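Local coordinates for protein DMATS type aromatic prenyltransferase (PDB 6ZS0) that probably catalyses transfer of a dimethylallyl group to C5 of the indole ring of tryptophan, as a bacterial prenyltransferase with the ABBA-barrel fold, at residues Met78-Glu83 with Cys136-Arg141; Asp117-Leu122 with Arg167-Arg172; Asp180-Gly185 with Ser256-Thr261; Arg222-Leu227 with Gly331-Pro336; Gly322-Leu327 with Ala341-Glu346. All coordinates share one frame; numbering follows the deposited sequence. Where two conformers were deposited one is given.

In the fold
All five contacts belong to one ABBA barrel, a closed ten-strand antiparallel sheet with helices around it. Interactions 1 and 2 alternate along the chain, since 117-122 falls between 78-83 and 136-141 while 167-172 follows both; their centres lie about 23 Å apart. Interaction 2 ties helices outside the barrel and touches interaction 3 through Arg167 and Asp180. Interaction 3 lays a loop on strand 254-260, alternates with interaction 4 and meets it about 13 Å away, centre to centre. Interactions 4 and 5, which also alternate, use opposite ends of strand 324-332, about 25 Å apart between centres. Strand pairing builds the wall and loops and helices clothe it, consistent with a chamber for prenyl transfer.

Interaction 1 (Met78-Glu83 with Cys136-Arg141); sequences MRVLVE and CALELR
With CG anti to the carbonyl carbon (chi1 -64°), Arg79 runs out extended as far as NE, while Glu139 sets its CG anti to the backbone N (chi1 -172°) and also stays extended. The two chains cross obliquely, and the guanidinium and carboxylate planes end almost parallel, 9° apart and stacked. Glu139 CG sits over the centre of one guanidinium face, and Arg79 NH2 is 3.9 Å from Glu139 CD. No N-H of Arg79 points at the carboxylate, so beyond the stacking any attraction is probably one of charge; Glu139 OE1 is instead held by a weak bond within a salt bridge to Arg141 NH1.

Beneath these tips lies regular antiparallel pairing between neighbouring strands of the ABBA barrel, 77-82 and 135-139. Val80 and Leu138 exchange two backbone bonds, Leu138 N to Val80 O at 2.8 Å and Val80 N to Leu138 O at 3.0 Å, and Val82 and Cys136 form the next hydrogen-bonded pair. Leu81 and Ala137 make a non-hydrogen-bonded pair, with Leu81 CD1 3.9 Å from Ala137 CB.

Val80, Val82, Cys136 and Leu138 share the other face of the sheet, where Val82 and Leu138 pack on helix 25-39. Val80 CG1 lies alongside Leu138 CB at 3.9 Å. Met78, fully extended, runs beside Leu140 and brings its CE to within 3.8 Å of Leu140 CD1. Leu140 is the centre of an inverse gamma turn; its N still reaches Met78 O at 2.8 Å, and a water accepting from Met78 N donates to Leu140 O at 2.6 Å.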
# COMPACT_ATOMS: atom_id res chain seq x y z
N MET A 78 -5.96 -1.67 -10.25
CA MET A 78 -5.45 -0.40 -9.69
C MET A 78 -6.00 -0.22 -8.29
O MET A 78 -7.19 -0.49 -8.07
CB MET A 78 -5.86 0.76 -10.57
CG MET A 78 -5.42 2.07 -10.04
SD MET A 78 -5.87 3.33 -11.23
CE MET A 78 -5.57 4.81 -10.25
N ARG A 79 -5.13 0.22 -7.39
CA ARG A 79 -5.57 0.67 -6.05
C ARG A 79 -5.11 2.09 -5.79
O ARG A 79 -4.08 2.53 -6.33
CB ARG A 79 -5.04 -0.24 -4.95
CG ARG A 79 -5.57 -1.65 -5.02
CD ARG A 79 -4.87 -2.54 -4.02
NE ARG A 79 -5.58 -3.80 -3.91
CZ ARG A 79 -5.56 -4.76 -4.83
NH1 ARG A 79 -4.84 -4.62 -5.94
NH2 ARG A 79 -6.25 -5.87 -4.63
N VAL A 80 -5.83 2.77 -4.91
CA VAL A 80 -5.38 4.06 -4.34
C VAL A 80 -5.45 3.95 -2.83
O VAL A 80 -6.47 3.46 -2.30
CB VAL A 80 -6.20 5.26 -4.83
CG1 VAL A 80 -7.67 5.12 -4.50
CG2 VAL A 80 -5.63 6.56 -4.29
N LEU A 81 -4.35 4.33 -2.19
CA LEU A 81 -4.20 4.33 -0.73
C LEU A 81 -4.30 5.78 -0.26
O LEU A 81 -3.64 6.67 -0.85
CB LEU A 81 -2.85 3.75 -0.35
CG LEU A 81 -2.55 3.70 1.16
CD1 LEU A 81 -3.40 2.64 1.84
CD2 LEU A 81 -1.09 3.44 1.37
N VAL A 82 -5.12 6.04 0.75
CA VAL A 82 -5.33 7.43 1.23
C VAL A 82 -5.39 7.44 2.75
O VAL A 82 -5.84 6.45 3.37
CB VAL A 82 -6.62 8.05 0.64
CG1 VAL A 82 -7.84 7.20 0.95
CG2 VAL A 82 -6.85 9.45 1.15
N GLU A 83 -4.99 8.56 3.34
CA GLU A 83 -5.16 8.81 4.79
C GLU A 83 -6.29 9.82 4.94
O GLU A 83 -6.07 11.01 4.79
CB GLU A 83 -3.85 9.31 5.38
CG GLU A 83 -4.00 9.68 6.84
CD GLU A 83 -2.69 10.05 7.51
OE1 GLU A 83 -2.12 9.21 8.23
OE2 GLU A 83 -2.29 11.15 7.33
N CYS A 136 -6.93 3.89 4.26
CA CYS A 136 -7.91 3.16 3.43
C CYS A 136 -7.30 2.93 2.05
O CYS A 136 -6.77 3.88 1.47
CB CYS A 136 -9.20 3.95 3.37
SG CYS A 136 -10.50 3.06 2.50
N ALA A 137 -7.36 1.69 1.55
CA ALA A 137 -7.02 1.40 0.15
C ALA A 137 -8.30 1.02 -0.59
O ALA A 137 -9.08 0.21 -0.08
CB ALA A 137 -6.02 0.30 0.05
N LEU A 138 -8.49 1.62 -1.73
CA LEU A 138 -9.64 1.37 -2.61
C LEU A 138 -9.14 0.62 -3.85
O LEU A 138 -8.26 1.13 -4.53
CB LEU A 138 -10.26 2.71 -2.96
CG LEU A 138 -10.82 3.45 -1.73
CD1 LEU A 138 -11.02 4.92 -1.99
CD2 LEU A 138 -12.11 2.79 -1.28
N GLU A 139 -9.67 -0.57 -4.10
CA GLU A 139 -9.42 -1.31 -5.36
C GLU A 139 -10.43 -0.79 -6.38
O GLU A 139 -11.66 -0.94 -6.15
CB GLU A 139 -9.58 -2.81 -5.20
CG GLU A 139 -9.11 -3.53 -6.47
CD GLU A 139 -9.50 -4.99 -6.60
OE1 GLU A 139 -10.15 -5.52 -5.66
OE2 GLU A 139 -9.17 -5.60 -7.66
N LEU A 140 -9.92 -0.16 -7.43
CA LEU A 140 -10.73 0.58 -8.42
C LEU A 140 -11.28 -0.42 -9.45
O LEU A 140 -10.74 -0.51 -10.54
CB LEU A 140 -9.84 1.63 -9.03
CG LEU A 140 -9.33 2.67 -8.03
CD1 LEU A 140 -8.90 3.92 -8.76
CD2 LEU A 140 -10.37 3.00 -6.96
N ARG A 141 -12.29 -1.17 -9.03
CA ARG A 141 -12.89 -2.28 -9.81
C ARG A 141 -13.79 -1.72 -10.89
O ARG A 141 -14.52 -0.78 -10.66
CB ARG A 141 -13.73 -3.20 -8.93
CG ARG A 141 -12.97 -3.79 -7.76
CD ARG A 141 -13.51 -5.13 -7.38
NE ARG A 141 -14.37 -5.10 -6.21
CZ ARG A 141 -14.08 -5.67 -5.03
NH1 ARG A 141 -12.93 -6.31 -4.85
NH2 ARG A 141 -14.94 -5.60 -4.03
O HOH W 1 -8.61 -1.67 -11.48

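Interaction 2 (Asp117-Leu122 with Arg167-Arg172); sequences DELLDL and REALRR
The ionic part centres on Arg172, whose extended chain carries its guanidinium from helix 162-175 to the start of helix 120-123. It grips Asp121 end-on: NH1 meets OD1 at 2.7 Å and NH2 meets OD2 at 2.9 Å, each oxygen using its syn lone pair, with the two flat groups nearly coplanar at 13°. Asp121 places its carboxylate there from the crowded position between backbone N and carbonyl carbon (chi1 58°). At the side of the guanidinium, Arg172 NE gives a nearly straight bond to the anti lone pair of Glu168 OE2, 2.9 Å away. The same OE2 also accepts from Arg171 NH2, and Arg171 NE donates to Glu168 OE1.

A hydrogen bond from the same charged group to a main-chain carbonyl joins this network. Arg172 NH1 donates to Glu118 O at 2.7 Å, in the guanidinium plane, so that one nitrogen serves both a carboxylate and a carbonyl.

Van der Waals packing lies alongside. Leu122 CG covers one guanidinium face, 3.7 Å from Arg172 CZ and offset toward the rim. Deeper in, an apolar contact sets Leu119 CD2 3.9 Å from Ala169 CB, and both residues also touch Leu191 of the barrel strand 191-195.

Pinned in its own plane by Glu118, Asp121 and Glu168, the Arg172 guanidinium has little rotational freedom, and the two carboxylates would probably stabilise its charge while it links the outer helices.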
# COMPACT_ATOMS: atom_id res chain seq x y z
N ASP A 117 -15.42 -3.04 13.48
CA ASP A 117 -16.00 -2.63 14.78
C ASP A 117 -15.44 -3.47 15.92
O ASP A 117 -15.18 -2.91 16.98
CB ASP A 117 -17.52 -2.71 14.73
CG ASP A 117 -18.15 -1.58 13.93
OD1 ASP A 117 -17.47 -0.56 13.67
OD2 ASP A 117 -19.34 -1.72 13.60
N GLU A 118 -15.23 -4.76 15.67
CA GLU A 118 -14.63 -5.72 16.62
C GLU A 118 -13.24 -5.27 17.08
O GLU A 118 -12.84 -5.72 18.15
CB GLU A 118 -14.52 -7.12 15.99
CG GLU A 118 -15.83 -7.83 15.89
CD GLU A 118 -16.34 -8.40 17.21
OE1 GLU A 118 -15.57 -8.37 18.23
OE2 GLU A 118 -17.49 -8.86 17.22
N LEU A 119 -12.56 -4.39 16.32
CA LEU A 119 -11.12 -4.04 16.55
C LEU A 119 -10.93 -2.61 17.06
O LEU A 119 -9.79 -2.30 17.44
CB LEU A 119 -10.36 -4.19 15.24
CG LEU A 119 -10.34 -5.59 14.65
CD1 LEU A 119 -9.39 -5.64 13.47
CD2 LEU A 119 -9.97 -6.64 15.67
N LEU A 120 -11.95 -1.75 17.05
CA LEU A 120 -11.72 -0.28 17.18
C LEU A 120 -11.12 0.09 18.54
O LEU A 120 -10.31 1.03 18.58
CB LEU A 120 -13.03 0.47 16.95
CG LEU A 120 -13.54 0.45 15.51
CD1 LEU A 120 -14.75 1.34 15.38
CD2 LEU A 120 -12.46 0.88 14.52
N ASP A 121 -11.50 -0.56 19.63
CA ASP A 121 -10.92 -0.22 20.95
C ASP A 121 -9.42 -0.52 20.96
O ASP A 121 -8.68 0.22 21.65
CB ASP A 121 -11.60 -0.93 22.10
CG ASP A 121 -11.55 -2.42 21.96
OD1 ASP A 121 -12.10 -2.91 20.96
OD2 ASP A 121 -10.93 -3.07 22.80
N LEU A 122 -8.97 -1.55 20.23
CA LEU A 122 -7.54 -1.91 20.17
C LEU A 122 -6.78 -0.84 19.39
O LEU A 122 -5.65 -0.51 19.79
CB LEU A 122 -7.34 -3.26 19.48
CG LEU A 122 -7.88 -4.49 20.20
CD1 LEU A 122 -7.83 -5.68 19.27
CD2 LEU A 122 -7.10 -4.78 21.47
N ARG A 167 -2.12 -10.41 18.25
CA ARG A 167 -2.64 -11.70 18.74
C ARG A 167 -4.12 -11.52 19.11
O ARG A 167 -4.92 -12.35 18.70
CB ARG A 167 -1.80 -12.21 19.91
CG ARG A 167 -2.38 -13.45 20.56
CD ARG A 167 -1.63 -13.82 21.82
NE ARG A 167 -0.23 -14.13 21.59
CZ ARG A 167 0.24 -15.30 21.14
NH1 ARG A 167 1.54 -15.49 21.01
NH2 ARG A 167 -0.59 -16.28 20.80
N GLU A 168 -4.48 -10.47 19.85
CA GLU A 168 -5.87 -10.23 20.30
C GLU A 168 -6.74 -9.94 19.08
O GLU A 168 -7.86 -10.46 19.02
CB GLU A 168 -5.94 -9.09 21.31
CG GLU A 168 -7.36 -8.75 21.74
CD GLU A 168 -8.16 -9.86 22.41
OE1 GLU A 168 -7.59 -10.95 22.70
OE2 GLU A 168 -9.36 -9.64 22.65
N ALA A 169 -6.27 -9.13 18.12
CA ALA A 169 -7.05 -8.84 16.90
C ALA A 169 -7.42 -10.15 16.19
O ALA A 169 -8.61 -10.33 15.82
CB ALA A 169 -6.29 -7.92 15.99
N LEU A 170 -6.46 -11.04 16.00
CA LEU A 170 -6.67 -12.27 15.20
C LEU A 170 -7.68 -13.15 15.94
O LEU A 170 -8.61 -13.66 15.29
CB LEU A 170 -5.34 -12.98 14.98
CG LEU A 170 -4.41 -12.27 13.99
CD1 LEU A 170 -3.03 -12.91 14.02
CD2 LEU A 170 -4.99 -12.30 12.58
N ARG A 171 -7.54 -13.25 17.26
CA ARG A 171 -8.49 -14.02 18.11
C ARG A 171 -9.91 -13.48 17.91
O ARG A 171 -10.83 -14.28 17.65
CB ARG A 171 -8.09 -13.94 19.58
CG ARG A 171 -8.92 -14.84 20.47
CD ARG A 171 -8.91 -14.40 21.91
NE ARG A 171 -9.53 -13.10 22.16
CZ ARG A 171 -10.84 -12.86 22.17
NH1 ARG A 171 -11.71 -13.82 21.92
NH2 ARG A 171 -11.27 -11.64 22.42
N ARG A 172 -10.10 -12.18 18.03
CA ARG A 172 -11.44 -11.56 17.90
C ARG A 172 -12.00 -11.82 16.50
O ARG A 172 -13.23 -11.82 16.37
CB ARG A 172 -11.37 -10.06 18.18
CG ARG A 172 -10.95 -9.69 19.60
CD ARG A 172 -11.02 -8.20 19.69
NE ARG A 172 -10.64 -7.64 20.98
CZ ARG A 172 -10.83 -6.37 21.32
NH1 ARG A 172 -11.42 -5.53 20.48
NH2 ARG A 172 -10.46 -5.94 22.52

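Interaction 3 (Asp180-Gly185 with Ser256-Thr261); sequences DSLPQG and SCHSFT
Ser256 opens the strand segment and prepares the contact from within: its OG lies 2.8 Å from His258 NE2 in a hydrogen bond that either partner could donate, and the same hydroxyl also bonds His209 NE2. Ser256 thereby acts as a second-shell residue that helps to fix the rotation of the imidazole.

His258 follows, its CB directed at the loop and its CG anti to the carbonyl carbon (chi1 -51°). Leu182 crosses it obliquely, with CD2 3.6 Å from His258 CB and 3.7 Å from His258 CG. Further out, Pro183 meets the ring tip to tip: Pro183 CD approaches His258 CE1 at 3.7 Å and makes an off-centre CH-pi contact, 4.1 Å from the ring centroid and 30° off the ring normal. An alanine in place of His258 would remove the imidazole, and would probably cost Pro183 its CH-pi contact, Leu182 part of its packing, and Ser256 a hydrogen-bond partner.

The strand is 254-260 of the ABBA barrel, and the loop laid across it connects helix 162-175 to strand 191-195; Leu182 and Pro183 also rest on the adjoining strand 202-209, at Val205 and Leu207. The connection is therefore folded back on the sheet rather than paired with it.

Phe260, the next residue to point at the loop, turns its ring edge to it. Ser181 OG lies in the ring plane, 3.6 Å from Phe260 CZ, while the hydroxyl's hydrogen bond goes to Ala178 O. Leu182 CD2 reaches that same edge, 4.0 Å from Phe260 CZ, and Leu170 of helix 162-175 packs on the Phe260 ring.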
# COMPACT_ATOMS: atom_id res chain seq x y z
N ASP A 180 0.67 -17.31 16.35
CA ASP A 180 1.81 -18.25 16.53
C ASP A 180 2.25 -18.90 15.21
O ASP A 180 3.35 -19.47 15.21
CB ASP A 180 1.48 -19.27 17.62
CG ASP A 180 1.35 -18.59 18.97
OD1 ASP A 180 2.23 -17.78 19.29
OD2 ASP A 180 0.36 -18.86 19.67
N SER A 181 1.49 -18.77 14.12
CA SER A 181 1.86 -19.25 12.76
C SER A 181 2.77 -18.23 12.05
O SER A 181 3.34 -18.59 11.01
CB SER A 181 0.65 -19.53 11.93
OG SER A 181 0.03 -18.31 11.53
N LEU A 182 2.88 -17.01 12.57
CA LEU A 182 3.65 -15.94 11.88
C LEU A 182 5.15 -16.17 12.09
O LEU A 182 5.58 -16.55 13.19
CB LEU A 182 3.24 -14.56 12.40
CG LEU A 182 1.81 -14.13 12.13
CD1 LEU A 182 1.45 -12.94 13.00
CD2 LEU A 182 1.59 -13.81 10.67
N PRO A 183 5.99 -15.91 11.06
CA PRO A 183 7.43 -15.97 11.22
C PRO A 183 7.95 -14.84 12.12
O PRO A 183 7.21 -13.90 12.39
CB PRO A 183 7.95 -15.83 9.79
CG PRO A 183 6.89 -14.98 9.12
CD PRO A 183 5.59 -15.50 9.71
N GLN A 184 9.19 -14.96 12.58
CA GLN A 184 9.94 -13.93 13.33
C GLN A 184 9.99 -12.66 12.47
O GLN A 184 10.20 -12.75 11.24
CB GLN A 184 11.34 -14.48 13.67
CG GLN A 184 12.20 -13.62 14.63
CD GLN A 184 13.45 -14.30 15.16
OE1 GLN A 184 13.92 -15.33 14.64
NE2 GLN A 184 14.04 -13.73 16.20
N GLY A 185 9.80 -11.50 13.09
CA GLY A 185 10.02 -10.21 12.43
C GLY A 185 10.56 -9.19 13.40
O GLY A 185 10.78 -9.55 14.56
N SER A 256 6.60 -8.15 5.04
CA SER A 256 5.78 -9.27 4.53
C SER A 256 4.36 -9.07 5.02
O SER A 256 4.17 -8.42 6.07
CB SER A 256 6.34 -10.63 4.92
OG SER A 256 6.39 -10.77 6.33
N CYS A 257 3.41 -9.61 4.31
CA CYS A 257 1.98 -9.62 4.66
C CYS A 257 1.52 -11.09 4.71
O CYS A 257 1.91 -11.84 3.79
CB CYS A 257 1.21 -8.83 3.60
SG CYS A 257 -0.58 -8.91 3.76
N HIS A 258 0.74 -11.46 5.71
CA HIS A 258 0.22 -12.84 5.91
C HIS A 258 -1.29 -12.73 6.01
O HIS A 258 -1.76 -12.04 6.95
CB HIS A 258 0.88 -13.46 7.14
CG HIS A 258 2.37 -13.33 7.06
ND1 HIS A 258 3.16 -14.36 6.61
CD2 HIS A 258 3.19 -12.28 7.28
CE1 HIS A 258 4.41 -13.95 6.58
NE2 HIS A 258 4.46 -12.66 6.99
N SER A 259 -1.98 -13.38 5.08
CA SER A 259 -3.43 -13.25 4.84
C SER A 259 -4.12 -14.45 5.48
O SER A 259 -3.78 -15.58 5.09
CB SER A 259 -3.74 -13.16 3.36
OG SER A 259 -3.34 -11.88 2.85
N PHE A 260 -5.02 -14.17 6.43
CA PHE A 260 -5.95 -15.15 7.06
C PHE A 260 -7.37 -14.92 6.53
O PHE A 260 -7.97 -13.87 6.84
CB PHE A 260 -5.86 -15.01 8.58
CG PHE A 260 -4.49 -15.22 9.15
CD1 PHE A 260 -4.07 -16.49 9.53
CD2 PHE A 260 -3.60 -14.16 9.30
CE1 PHE A 260 -2.80 -16.70 10.06
CE2 PHE A 260 -2.33 -14.37 9.83
CZ PHE A 260 -1.94 -15.64 10.21
N THR A 261 -7.90 -15.88 5.76
CA THR A 261 -9.19 -15.74 5.03
C THR A 261 -10.14 -16.90 5.35
O THR A 261 -11.36 -16.64 5.41
CB THR A 261 -8.95 -15.61 3.53
OG1 THR A 261 -8.33 -16.83 3.11
CG2 THR A 261 -8.09 -14.41 3.20

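Interaction 4 (Arg222-Leu227 with Gly331-Pro336); sequences RTDSGL and GQRDQP
Two glycines let the backbones come together, Gly226 and Gly331 having their CA atoms 4.1 Å apart, with Gly226 at a positive phi of 111° that suits a residue without a side chain. A CB on Gly226 would run into Gln332 N, and one on Gly331 would strike Leu227 CG and Gly226 C, so neither position could accept a larger residue without displacement. One water bridges the backbones: it accepts from Gln332 N at 3.1 Å and lies 2.9 Å from Gly226 O and 2.7 Å from Gln335 O.

Among the side chains, Arg333 carries the polar contact. Its CG is anti to the backbone N and the chain bends at chi3 (-67°), folding the guanidinium alongside Asp224. Arg333 NE donates to Asp224 O at 2.9 Å, with that carbonyl at the guanidinium edge. A second link, Arg333 NH2 to Asp224 OD1 at 3.3 Å, is a weak bond within a salt bridge. The carboxylate has its stronger partner in Arg267, and Arg333 NH1 pairs with Asp262, so these charges probably steady one another as a group.

Leu227 supplies the apolar part. With CG anti to the carbonyl carbon, it lays CD2 over the bare backbone of Gly331, 3.6 Å from its CA, and also touches Phe271 on the neighbouring strand.

Gln332 to Gln335 form a type II beta turn as strand 324-332 gives way to the connection with strand 338-344; the arrangement is that of a barrel hairpin bend packed against the loop leading into helix 229-240.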
# COMPACT_ATOMS: atom_id res chain seq x y z
N ARG A 222 5.13 -20.68 3.76
CA ARG A 222 5.03 -22.11 3.38
C ARG A 222 4.34 -22.19 2.00
O ARG A 222 3.63 -21.24 1.62
CB ARG A 222 4.29 -22.89 4.46
N THR A 223 4.57 -23.29 1.29
CA THR A 223 4.00 -23.63 -0.05
C THR A 223 2.51 -23.27 -0.13
O THR A 223 2.10 -22.70 -1.18
CB THR A 223 4.24 -25.12 -0.35
OG1 THR A 223 3.62 -25.41 -1.60
CG2 THR A 223 3.72 -26.05 0.73
N ASP A 224 1.75 -23.56 0.94
CA ASP A 224 0.27 -23.45 1.00
C ASP A 224 -0.20 -21.98 1.08
O ASP A 224 -1.42 -21.77 1.25
CB ASP A 224 -0.29 -24.25 2.17
CG ASP A 224 0.07 -23.72 3.56
OD1 ASP A 224 -0.75 -23.92 4.48
OD2 ASP A 224 1.18 -23.15 3.72
N SER A 225 0.70 -21.00 0.94
CA SER A 225 0.31 -19.57 0.88
C SER A 225 0.69 -18.94 -0.47
O SER A 225 0.55 -17.71 -0.59
CB SER A 225 0.86 -18.80 2.07
OG SER A 225 2.26 -18.93 2.16
N GLY A 226 1.07 -19.75 -1.48
CA GLY A 226 0.98 -19.37 -2.91
C GLY A 226 2.31 -19.15 -3.61
O GLY A 226 2.29 -19.00 -4.83
N LEU A 227 3.43 -19.05 -2.88
CA LEU A 227 4.78 -18.84 -3.47
C LEU A 227 5.68 -20.02 -3.10
O LEU A 227 5.44 -20.65 -2.05
CB LEU A 227 5.40 -17.53 -2.97
CG LEU A 227 4.63 -16.25 -3.27
CD1 LEU A 227 5.45 -15.03 -2.86
CD2 LEU A 227 4.26 -16.15 -4.73
N GLY A 331 1.47 -13.99 -3.29
CA GLY A 331 0.95 -15.35 -3.43
C GLY A 331 -0.38 -15.51 -2.72
O GLY A 331 -0.61 -14.87 -1.66
N GLN A 332 -1.24 -16.35 -3.28
CA GLN A 332 -2.49 -16.83 -2.66
C GLN A 332 -2.65 -18.30 -3.04
O GLN A 332 -2.44 -18.62 -4.20
CB GLN A 332 -3.68 -15.98 -3.10
CG GLN A 332 -4.21 -15.08 -2.00
CD GLN A 332 -4.94 -15.84 -0.92
OE1 GLN A 332 -5.63 -16.83 -1.18
NE2 GLN A 332 -4.81 -15.37 0.32
N ARG A 333 -2.93 -19.14 -2.05
CA ARG A 333 -3.19 -20.59 -2.22
C ARG A 333 -4.05 -20.82 -3.48
O ARG A 333 -5.10 -20.16 -3.61
CB ARG A 333 -3.87 -21.10 -0.96
CG ARG A 333 -4.18 -22.59 -0.95
CD ARG A 333 -4.92 -22.94 0.32
NE ARG A 333 -4.08 -22.78 1.50
CZ ARG A 333 -4.52 -22.68 2.75
NH1 ARG A 333 -5.82 -22.73 3.01
NH2 ARG A 333 -3.67 -22.52 3.75
N ASP A 334 -3.58 -21.70 -4.39
CA ASP A 334 -4.32 -22.17 -5.59
C ASP A 334 -4.56 -21.00 -6.55
O ASP A 334 -5.62 -20.98 -7.23
CB ASP A 334 -5.66 -22.82 -5.21
N GLN A 335 -3.62 -20.05 -6.62
CA GLN A 335 -3.71 -18.88 -7.54
C GLN A 335 -2.35 -18.59 -8.14
O GLN A 335 -1.33 -18.83 -7.51
CB GLN A 335 -4.26 -17.66 -6.82
CG GLN A 335 -5.68 -17.86 -6.29
CD GLN A 335 -6.29 -16.62 -5.70
OE1 GLN A 335 -5.97 -15.49 -6.08
NE2 GLN A 335 -7.20 -16.82 -4.76
N PRO A 336 -2.30 -18.07 -9.38
CA PRO A 336 -1.03 -17.64 -9.97
C PRO A 336 -0.53 -16.40 -9.24
O PRO A 336 -1.31 -15.48 -8.98
CB PRO A 336 -1.40 -17.34 -11.44
CG PRO A 336 -2.87 -16.98 -11.38
CD PRO A 336 -3.44 -17.84 -10.27
O HOH W 2 0.14 -17.36 -5.86

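Interaction 5 (Gly322-Leu327 with Ala341-Glu346); sequences GLIAYL and AYLSSE
The Tyr342 ring meets the neighbouring strand at its edge: Tyr326 O lies in the ring plane, 3.8 Å from Tyr342 CD1, and Tyr326 CB approaches the same CD1. The Tyr342 side chain also touches Glu65 and Ser67 of strand 64-70. A second flat group, the carboxylate of Glu346, has OE1 3.6 Å from Leu323 CD2 and OE2 3.2 Å from Gly322 C. An alanine here would remove the carboxylate, and with it the weak ion pair with Arg315, and would probably loosen the packing on Leu323.

Between these ends runs the hairpin of strands 324-332 and 338-344, part of the closed ABBA barrel. Ala325 is an extra residue in the register, with helical backbone angles, consistent with a beta bulge: Ala325 N donates to Tyr342 O at 2.9 Å, and Tyr342 N to Tyr326 O at 3.0 Å. Tyr326 N is buried without a partner.

Ser344 grips the entry to the strand twice, its N reaching Leu323 O at 2.9 Å and its OG donating to Gly322 O at 2.6 Å. On the helix-covered face Ile324 CG1 lies beside Leu343 CD2 at 3.9 Å, both residues packing against Leu309.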
# COMPACT_ATOMS: atom_id res chain seq x y z
N GLY A 322 12.09 7.23 -6.73
CA GLY A 322 10.97 7.19 -5.79
C GLY A 322 9.63 7.03 -6.46
O GLY A 322 8.70 6.70 -5.75
N LEU A 323 9.51 7.24 -7.77
CA LEU A 323 8.21 7.04 -8.45
C LEU A 323 7.75 5.60 -8.25
O LEU A 323 6.58 5.39 -7.94
CB LEU A 323 8.31 7.40 -9.93
CG LEU A 323 8.45 8.90 -10.19
CD1 LEU A 323 8.60 9.17 -11.68
CD2 LEU A 323 7.28 9.66 -9.61
N ILE A 324 8.64 4.63 -8.42
CA ILE A 324 8.35 3.25 -7.96
C ILE A 324 8.92 3.12 -6.55
O ILE A 324 10.14 3.05 -6.40
CB ILE A 324 8.88 2.18 -8.92
CG1 ILE A 324 8.27 2.32 -10.30
CG2 ILE A 324 8.64 0.80 -8.32
CD1 ILE A 324 8.84 1.36 -11.33
N ALA A 325 8.07 3.12 -5.53
CA ALA A 325 8.47 3.09 -4.12
C ALA A 325 8.77 1.65 -3.68
O ALA A 325 9.81 1.40 -3.07
CB ALA A 325 7.42 3.70 -3.26
N TYR A 326 7.86 0.73 -3.95
CA TYR A 326 8.01 -0.69 -3.60
C TYR A 326 7.66 -1.55 -4.81
O TYR A 326 6.82 -1.15 -5.63
CB TYR A 326 7.09 -1.13 -2.46
CG TYR A 326 7.44 -0.63 -1.08
CD1 TYR A 326 7.20 0.67 -0.70
CD2 TYR A 326 8.00 -1.48 -0.14
CE1 TYR A 326 7.52 1.12 0.57
CE2 TYR A 326 8.29 -1.07 1.14
CZ TYR A 326 8.08 0.25 1.50
OH TYR A 326 8.41 0.65 2.78
N LEU A 327 8.23 -2.73 -4.85
CA LEU A 327 7.76 -3.86 -5.67
C LEU A 327 7.36 -4.98 -4.73
O LEU A 327 7.99 -5.17 -3.71
CB LEU A 327 8.87 -4.33 -6.61
CG LEU A 327 9.25 -3.37 -7.73
CD1 LEU A 327 10.40 -3.95 -8.54
CD2 LEU A 327 8.07 -3.02 -8.61
N ALA A 341 3.38 -2.99 -8.25
CA ALA A 341 4.23 -1.79 -8.22
C ALA A 341 3.48 -0.74 -7.43
O ALA A 341 2.36 -0.44 -7.79
CB ALA A 341 4.57 -1.31 -9.61
N TYR A 342 4.11 -0.23 -6.37
CA TYR A 342 3.59 0.89 -5.55
C TYR A 342 4.18 2.17 -6.13
O TYR A 342 5.42 2.27 -6.20
CB TYR A 342 3.89 0.65 -4.07
CG TYR A 342 3.13 -0.53 -3.56
CD1 TYR A 342 3.61 -1.82 -3.79
CD2 TYR A 342 1.87 -0.40 -3.03
CE1 TYR A 342 2.88 -2.94 -3.41
CE2 TYR A 342 1.13 -1.50 -2.66
CZ TYR A 342 1.62 -2.78 -2.87
OH TYR A 342 0.87 -3.87 -2.51
N LEU A 343 3.31 3.10 -6.50
CA LEU A 343 3.67 4.30 -7.27
C LEU A 343 3.42 5.56 -6.44
O LEU A 343 2.27 5.79 -5.99
CB LEU A 343 2.86 4.33 -8.57
CG LEU A 343 3.00 3.06 -9.42
CD1 LEU A 343 2.07 3.10 -10.64
CD2 LEU A 343 4.44 2.82 -9.84
N SER A 344 4.46 6.36 -6.30
CA SER A 344 4.47 7.58 -5.49
C SER A 344 3.74 8.70 -6.22
O SER A 344 4.01 8.92 -7.39
CB SER A 344 5.91 7.97 -5.17
OG SER A 344 6.54 6.98 -4.37
N SER A 345 2.89 9.45 -5.54
CA SER A 345 2.22 10.63 -6.13
C SER A 345 3.22 11.78 -6.32
O SER A 345 3.16 12.45 -7.33
CB SER A 345 1.03 11.02 -5.29
OG SER A 345 0.57 12.30 -5.67
N GLU A 346 4.10 12.02 -5.36
CA GLU A 346 5.14 13.08 -5.42
C GLU A 346 4.49 14.45 -5.64
O GLU A 346 5.04 15.30 -6.34
CB GLU A 346 6.22 12.66 -6.43
CG GLU A 346 6.99 11.43 -5.92
CD GLU A 346 8.35 11.14 -6.51
OE1 GLU A 346 8.82 11.93 -7.32
OE2 GLU A 346 8.94 10.10 -6.14